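PDB 3DDE: TENA/THI-4 protein from Shewanella denitrificans OS217, which is of unknown function but has an all-helical heme oxygenase-like fold and may be an iron-containing redox enzyme with oxidoreductase activity. Local coordinates for residues Y49-T52 and K53-K57; I118-L121 and Y122-A126; V131-L134 and G135-Y138. One frame throughout, in Å; residues are numbered along the deposited sequence.

Interaction 1 of 3, residues Y49-T52 and K53-K57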
# COMPACT_ATOMS: atom_id res chain seq x y z
N TYR A 49 -1.00 -20.93 12.82
CA TYR A 49 -1.90 -20.80 11.68
C TYR A 49 -2.10 -19.35 11.31
O TYR A 49 -2.04 -19.00 10.13
CB TYR A 49 -3.26 -21.46 11.97
CG TYR A 49 -4.37 -20.94 11.08
CD1 TYR A 49 -4.61 -21.49 9.82
CD2 TYR A 49 -5.16 -19.87 11.50
CE1 TYR A 49 -5.63 -20.98 9.01
CE2 TYR A 49 -6.17 -19.36 10.71
CZ TYR A 49 -6.40 -19.90 9.47
OH TYR A 49 -7.41 -19.34 8.71
N HIS A 50 -2.34 -18.51 12.33
CA HIS A 50 -2.56 -17.07 12.13
C HIS A 50 -1.42 -16.34 11.45
O HIS A 50 -1.66 -15.60 10.52
CB HIS A 50 -2.91 -16.38 13.45
CG HIS A 50 -4.29 -16.69 13.94
ND1 HIS A 50 -5.40 -16.58 13.13
CD2 HIS A 50 -4.74 -17.04 15.16
CE1 HIS A 50 -6.47 -16.87 13.83
NE2 HIS A 50 -6.10 -17.17 15.07
N TYR A 51 -0.19 -16.51 11.91
CA TYR A 51 0.91 -15.80 11.27
C TYR A 51 1.39 -16.47 9.97
O TYR A 51 1.79 -15.79 9.03
CB TYR A 51 2.06 -15.57 12.25
CG TYR A 51 3.03 -16.71 12.53
CD1 TYR A 51 4.05 -17.00 11.63
CD2 TYR A 51 2.99 -17.39 13.74
CE1 TYR A 51 4.96 -17.99 11.88
CE2 TYR A 51 3.92 -18.40 14.02
CZ TYR A 51 4.90 -18.69 13.08
OH TYR A 51 5.82 -19.70 13.32
N THR A 52 1.31 -17.80 9.89
CA THR A 52 1.74 -18.53 8.70
C THR A 52 0.89 -18.13 7.49
O THR A 52 1.37 -18.12 6.37
CB THR A 52 1.71 -20.07 8.96
OG1 THR A 52 2.74 -20.38 9.91
CG2 THR A 52 1.98 -20.87 7.70
N LYS A 53 -0.37 -17.82 7.77
CA LYS A 53 -1.37 -17.39 6.80
C LYS A 53 -0.92 -16.16 5.98
O LYS A 53 -1.34 -15.97 4.83
CB LYS A 53 -2.60 -17.05 7.63
CG LYS A 53 -3.86 -16.59 6.94
CD LYS A 53 -5.04 -16.54 7.96
CE LYS A 53 -4.78 -15.65 9.21
NZ LYS A 53 -5.85 -15.81 10.29
N HIS A 54 -0.03 -15.35 6.56
CA HIS A 54 0.43 -14.13 5.93
C HIS A 54 1.83 -14.19 5.29
O HIS A 54 2.23 -13.24 4.63
CB HIS A 54 0.40 -12.98 6.96
CG HIS A 54 -0.98 -12.62 7.42
ND1 HIS A 54 -1.83 -11.83 6.67
CD2 HIS A 54 -1.66 -12.96 8.54
CE1 HIS A 54 -2.97 -11.69 7.31
NE2 HIS A 54 -2.90 -12.37 8.44
N ASN A 55 2.54 -15.30 5.45
CA ASN A 55 3.93 -15.37 4.99
C ASN A 55 4.16 -15.31 3.48
O ASN A 55 5.10 -14.63 3.03
CB ASN A 55 4.68 -16.50 5.68
CG ASN A 55 5.04 -16.15 7.12
OD1 ASN A 55 4.84 -15.00 7.58
ND2 ASN A 55 5.58 -17.10 7.82
N ALA A 56 3.32 -16.01 2.71
CA ALA A 56 3.39 -15.96 1.27
C ALA A 56 3.16 -14.53 0.80
O ALA A 56 3.85 -14.04 -0.08
CB ALA A 56 2.34 -16.91 0.63
N LYS A 57 2.20 -13.87 1.42
CA LYS A 57 1.82 -12.50 1.08
C LYS A 57 2.91 -11.49 1.38
O LYS A 57 3.25 -10.70 0.50
CB LYS A 57 0.55 -12.12 1.82
CG LYS A 57 -0.64 -12.93 1.41
CD LYS A 57 -1.87 -12.44 2.13
CE LYS A 57 -3.07 -13.20 1.66
NZ LYS A 57 -4.32 -12.51 2.04
O HOH W 1 3.51 -13.70 9.15
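Lys53 N still donates to Tyr49 O in a regular i to i+4 helical bond (3.1 Å), but the next two amides reach back only three residues, His54 N to Tyr51 O and Asn55 N to Thr52 O. This tightening lies at the junction of helix 38-52 and helix 55-65 in the heme oxygenase-like fold, and both shorter bonds approach their oxygens from well above the carbonyl plane. Across the junction the main side-chain grip is a hydrogen bond from Lys53 NZ to His50 ND1, 3.0 Å long. The ammonium lies almost exactly in the imidazole plane, at the ring edge. Lys53 leaves the backbone with CG opposite its own N, and a bend at chi3 (56°) swings NZ back to the ring, alongside which the chain runs in the same direction. His50 NE2 bonds to Ser108 OG, so the imidazole is held at both nitrogens. The aliphatic part of the lysine crosses Tyr49, its CD 3.7 Å from Tyr49 OH, while NZ stands obliquely off the ring, 3.6 Å from Tyr49 CE2. With an alanine here, His50 ND1 would probably lose its ammonium donor, leaving the ring held less firmly against rotation, and a gap would open beside Tyr49. Glu88 of helix 88-97 packs on Tyr49, Thr52 and Lys53. Farther along, the edge of the Tyr51 ring meets the Asn55 amide, CD1 4.1 Å from ND2, with their planes 52° apart; ND2 hydrogen-bonds to Tyr136 OH instead. A water donates to Tyr51 O at 2.7 Å. His54, whose ND1 bonds to Tyr122 OH, has its ring edge toward His50 O, with CD2 3.3 Å from that oxygen.

Interaction 2 of 3, residues I118-L121 and Y122-A126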
# COMPACT_ATOMS: atom_id res chain seq x y z
N ILE A 118 2.89 -10.40 12.89
CA ILE A 118 2.30 -10.20 11.57
C ILE A 118 2.60 -8.78 11.08
O ILE A 118 3.11 -8.60 9.99
CB ILE A 118 0.76 -10.52 11.57
CG1 ILE A 118 0.50 -12.02 11.81
CG2 ILE A 118 0.11 -10.13 10.25
CD1 ILE A 118 -0.94 -12.37 12.26
N ALA A 119 2.30 -7.77 11.92
CA ALA A 119 2.54 -6.37 11.58
C ALA A 119 4.01 -6.12 11.25
O ALA A 119 4.32 -5.45 10.26
CB ALA A 119 2.12 -5.45 12.73
N TYR A 120 4.91 -6.65 12.08
CA TYR A 120 6.35 -6.47 11.91
C TYR A 120 6.86 -7.00 10.59
O TYR A 120 7.57 -6.30 9.87
CB TYR A 120 7.13 -7.11 13.08
CG TYR A 120 8.63 -6.96 12.91
CD1 TYR A 120 9.24 -5.72 13.04
CD2 TYR A 120 9.44 -8.05 12.56
CE1 TYR A 120 10.60 -5.55 12.86
CE2 TYR A 120 10.79 -7.89 12.37
CZ TYR A 120 11.37 -6.63 12.53
OH TYR A 120 12.71 -6.45 12.37
N LEU A 121 6.46 -8.21 10.26
CA LEU A 121 6.85 -8.87 9.01
C LEU A 121 6.37 -8.14 7.75
O LEU A 121 7.13 -8.04 6.78
CB LEU A 121 6.38 -10.35 9.01
CG LEU A 121 7.01 -11.31 10.02
CD1 LEU A 121 6.42 -12.69 9.88
CD2 LEU A 121 8.51 -11.37 9.88
N TYR A 122 5.13 -7.63 7.74
CA TYR A 122 4.66 -6.82 6.59
C TYR A 122 5.46 -5.52 6.50
O TYR A 122 5.86 -5.10 5.42
CB TYR A 122 3.16 -6.47 6.64
CG TYR A 122 2.23 -7.53 6.13
CD1 TYR A 122 1.99 -7.67 4.77
CD2 TYR A 122 1.56 -8.37 7.00
CE1 TYR A 122 1.13 -8.63 4.29
CE2 TYR A 122 0.68 -9.32 6.54
CZ TYR A 122 0.46 -9.45 5.18
OH TYR A 122 -0.41 -10.40 4.70
N TRP A 123 5.71 -4.90 7.64
CA TRP A 123 6.48 -3.65 7.68
C TRP A 123 7.88 -3.81 7.10
O TRP A 123 8.31 -2.99 6.27
CB TRP A 123 6.56 -3.15 9.12
CG TRP A 123 7.35 -1.91 9.34
CD1 TRP A 123 8.52 -1.81 10.01
CD2 TRP A 123 7.01 -0.59 8.91
NE1 TRP A 123 8.93 -0.49 10.04
CE2 TRP A 123 8.01 0.27 9.38
CE3 TRP A 123 5.94 -0.04 8.19
CZ2 TRP A 123 8.00 1.64 9.12
CZ3 TRP A 123 5.92 1.32 7.95
CH2 TRP A 123 6.94 2.14 8.41
N ILE A 124 8.60 -4.84 7.53
CA ILE A 124 9.97 -5.02 7.06
C ILE A 124 10.02 -5.56 5.62
O ILE A 124 11.06 -5.54 4.96
CB ILE A 124 10.87 -5.81 8.09
CG1 ILE A 124 10.41 -7.26 8.31
CG2 ILE A 124 10.99 -5.03 9.41
CD1 ILE A 124 10.83 -8.22 7.18
N SER A 125 8.87 -6.00 5.13
CA SER A 125 8.73 -6.47 3.77
C SER A 125 8.34 -5.34 2.81
O SER A 125 8.72 -5.34 1.65
CB SER A 125 7.70 -7.60 3.71
OG SER A 125 8.12 -8.70 4.50
N ALA A 126 7.60 -4.36 3.32
CA ALA A 126 7.14 -3.23 2.53
C ALA A 126 8.08 -2.02 2.58
O ALA A 126 7.97 -1.13 1.74
CB ALA A 126 5.78 -2.80 3.03
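Ile124 lays its CG2 methyl over one face of the Tyr120 ring in a CH-pi contact, 3.9 Å from the ring centroid and 29° off the normal. The methyl sits nearest the outer part of the ring, 3.5 Å from both CE1 and CZ of Tyr120. CG1 of Ile124 stands above the same ring nearer its rim, 4.1 Å from Tyr120 CE2. This branch lies between the backbone N and the carbonyl carbon (chi1 65°), which turns CG2 to the ring. On another side of the helix, Ile118 CG2 meets Tyr122 edge-on, in the ring plane and 3.8 Å from Tyr122 CE2, the two side chains running alongside each other. These are i to i+4 contacts of helix 112-126 in the heme oxygenase-like helical bundle, and bonds from Tyr122 N to Ile118 O and from Ile124 N to Tyr120 O set their spacing. At the end of the helix Leu121 O takes a short bond from Ser125 OG, 2.6 Å, beside a weak one from Ser125 N, so two donors of Ser125 share that carbonyl. Farther out, helix 193-223 covers the Tyr120 and Ile124 pair through Val202, with Asn205 and Leu209 also against the tyrosine. Another copy, the third subunit, packs on the flank carrying Tyr122 and Trp123: the two rings stack on Trp123 and Tyr122 of that subunit, and Trp123 NE1 donates to Glu115 OE2 of that subunit.

Interaction 3 of 3, residues V131-L134 and G135-Y138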
# COMPACT_ATOMS: atom_id res chain seq x y z
N VAL A 131 16.44 -6.44 1.23
CA VAL A 131 17.15 -7.66 1.59
C VAL A 131 16.75 -8.23 2.96
O VAL A 131 16.82 -9.43 3.18
CB VAL A 131 18.67 -7.34 1.62
CG1 VAL A 131 19.39 -8.17 2.64
CG2 VAL A 131 19.28 -7.44 0.23
N GLN A 132 16.31 -7.35 3.84
CA GLN A 132 16.12 -7.67 5.25
C GLN A 132 15.21 -8.83 5.65
O GLN A 132 15.47 -9.46 6.67
CB GLN A 132 15.75 -6.39 6.01
CG GLN A 132 14.35 -5.87 5.72
CD GLN A 132 14.10 -4.51 6.34
OE1 GLN A 132 14.89 -4.04 7.12
NE2 GLN A 132 13.00 -3.89 5.98
N ARG A 133 14.16 -9.12 4.88
CA ARG A 133 13.26 -10.21 5.22
C ARG A 133 13.99 -11.57 5.17
O ARG A 133 13.56 -12.53 5.82
CB ARG A 133 12.04 -10.23 4.29
CG ARG A 133 10.92 -11.13 4.78
CD ARG A 133 9.94 -11.48 3.69
NE ARG A 133 8.89 -12.36 4.20
CZ ARG A 133 9.00 -13.67 4.36
NH1 ARG A 133 10.14 -14.30 4.10
NH2 ARG A 133 7.97 -14.35 4.84
N LEU A 134 15.08 -11.67 4.41
CA LEU A 134 15.89 -12.88 4.35
C LEU A 134 16.39 -13.30 5.75
O LEU A 134 16.68 -14.48 5.97
CB LEU A 134 17.07 -12.71 3.40
CG LEU A 134 16.80 -12.60 1.89
CD1 LEU A 134 18.08 -12.23 1.15
CD2 LEU A 134 16.21 -13.91 1.34
N GLY A 135 16.49 -12.35 6.67
CA GLY A 135 16.89 -12.62 8.06
C GLY A 135 15.88 -13.48 8.80
O GLY A 135 16.23 -14.34 9.59
N TYR A 136 14.60 -13.23 8.54
CA TYR A 136 13.52 -14.03 9.11
C TYR A 136 13.65 -15.45 8.59
O TYR A 136 13.66 -16.41 9.36
CB TYR A 136 12.16 -13.43 8.71
CG TYR A 136 10.93 -14.26 9.05
CD1 TYR A 136 10.77 -14.85 10.30
CD2 TYR A 136 9.89 -14.38 8.13
CE1 TYR A 136 9.63 -15.57 10.61
CE2 TYR A 136 8.75 -15.08 8.43
CZ TYR A 136 8.62 -15.68 9.68
OH TYR A 136 7.48 -16.39 9.97
N SER A 137 13.77 -15.56 7.27
CA SER A 137 13.91 -16.82 6.57
C SER A 137 15.13 -17.60 7.04
O SER A 137 15.12 -18.83 7.08
CB SER A 137 14.04 -16.57 5.07
OG SER A 137 12.84 -16.05 4.54
N TYR A 138 16.20 -16.89 7.39
CA TYR A 138 17.41 -17.56 7.83
C TYR A 138 17.18 -18.48 9.04
O TYR A 138 17.57 -19.64 9.00
CB TYR A 138 18.57 -16.60 8.11
CG TYR A 138 19.80 -17.37 8.53
CD1 TYR A 138 20.57 -18.07 7.59
CD2 TYR A 138 20.18 -17.45 9.87
CE1 TYR A 138 21.69 -18.80 7.99
CE2 TYR A 138 21.28 -18.17 10.27
CZ TYR A 138 22.04 -18.84 9.33
OH TYR A 138 23.14 -19.56 9.76
O HOH W 2 12.60 -13.78 2.59
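Tyr136 turns an edge of its ring onto one face of the Arg133 guanidinium, with CD2 3.7 Å above the guanidinium plane and displaced toward the rim. The planes stand 71° apart, and Arg133 CZ lies in the plane of the phenol ring. CE2 of Tyr136 is 3.7 Å from Arg133 NH2, which bonds to Asn58 OD1. At the guanidinium edge, a water in its plane accepts from NH1 at 2.9 Å. The same water is hydrogen-bonded to Ser137 OG, 3.0 Å away, and so bridges two residues one turn apart. CG of Arg133 lies opposite its backbone N (chi1 -166°) and the chain runs extended to NE, alongside Tyr136. All this sits at the start of helix 134-141 of the heme oxygenase-like helical fold, entered from the connection after helix 112-126. Gly135 N reaches Gln132 O at 3.1 Å, three residues back, whereas Tyr138 N takes Leu134 O at 2.8 Å in the i to i+4 pattern. Between them Arg133 O receives only weak bonds from Tyr136 N and Ser137 N. Leu134 packs on Leu186 and Val189 of helix 166-189, Arg133 on Gln59 and Val62 of helix 55-65.

Along the chain the three contacts come in series, none nested or crossed, and each is local, closing no long loop. Interaction 1 spans the junction of helix 38-52 and helix 55-65; interaction 2 follows on helix 112-126, and interaction 3 at the start of helix 134-141, the next helix. In space they pack on one another. Ile118 CD1 rests near His50 O, tying 118-121 to 49-52. Leu121 CD1 touches both Asn55 and Tyr136, so interaction 2 joins the other two, while Gln132 NE2 probably hydrogen-bonds to Ile124 O. Arg133 NH2 also lies beside Asn55 O, bringing interactions 1 and 3 together directly.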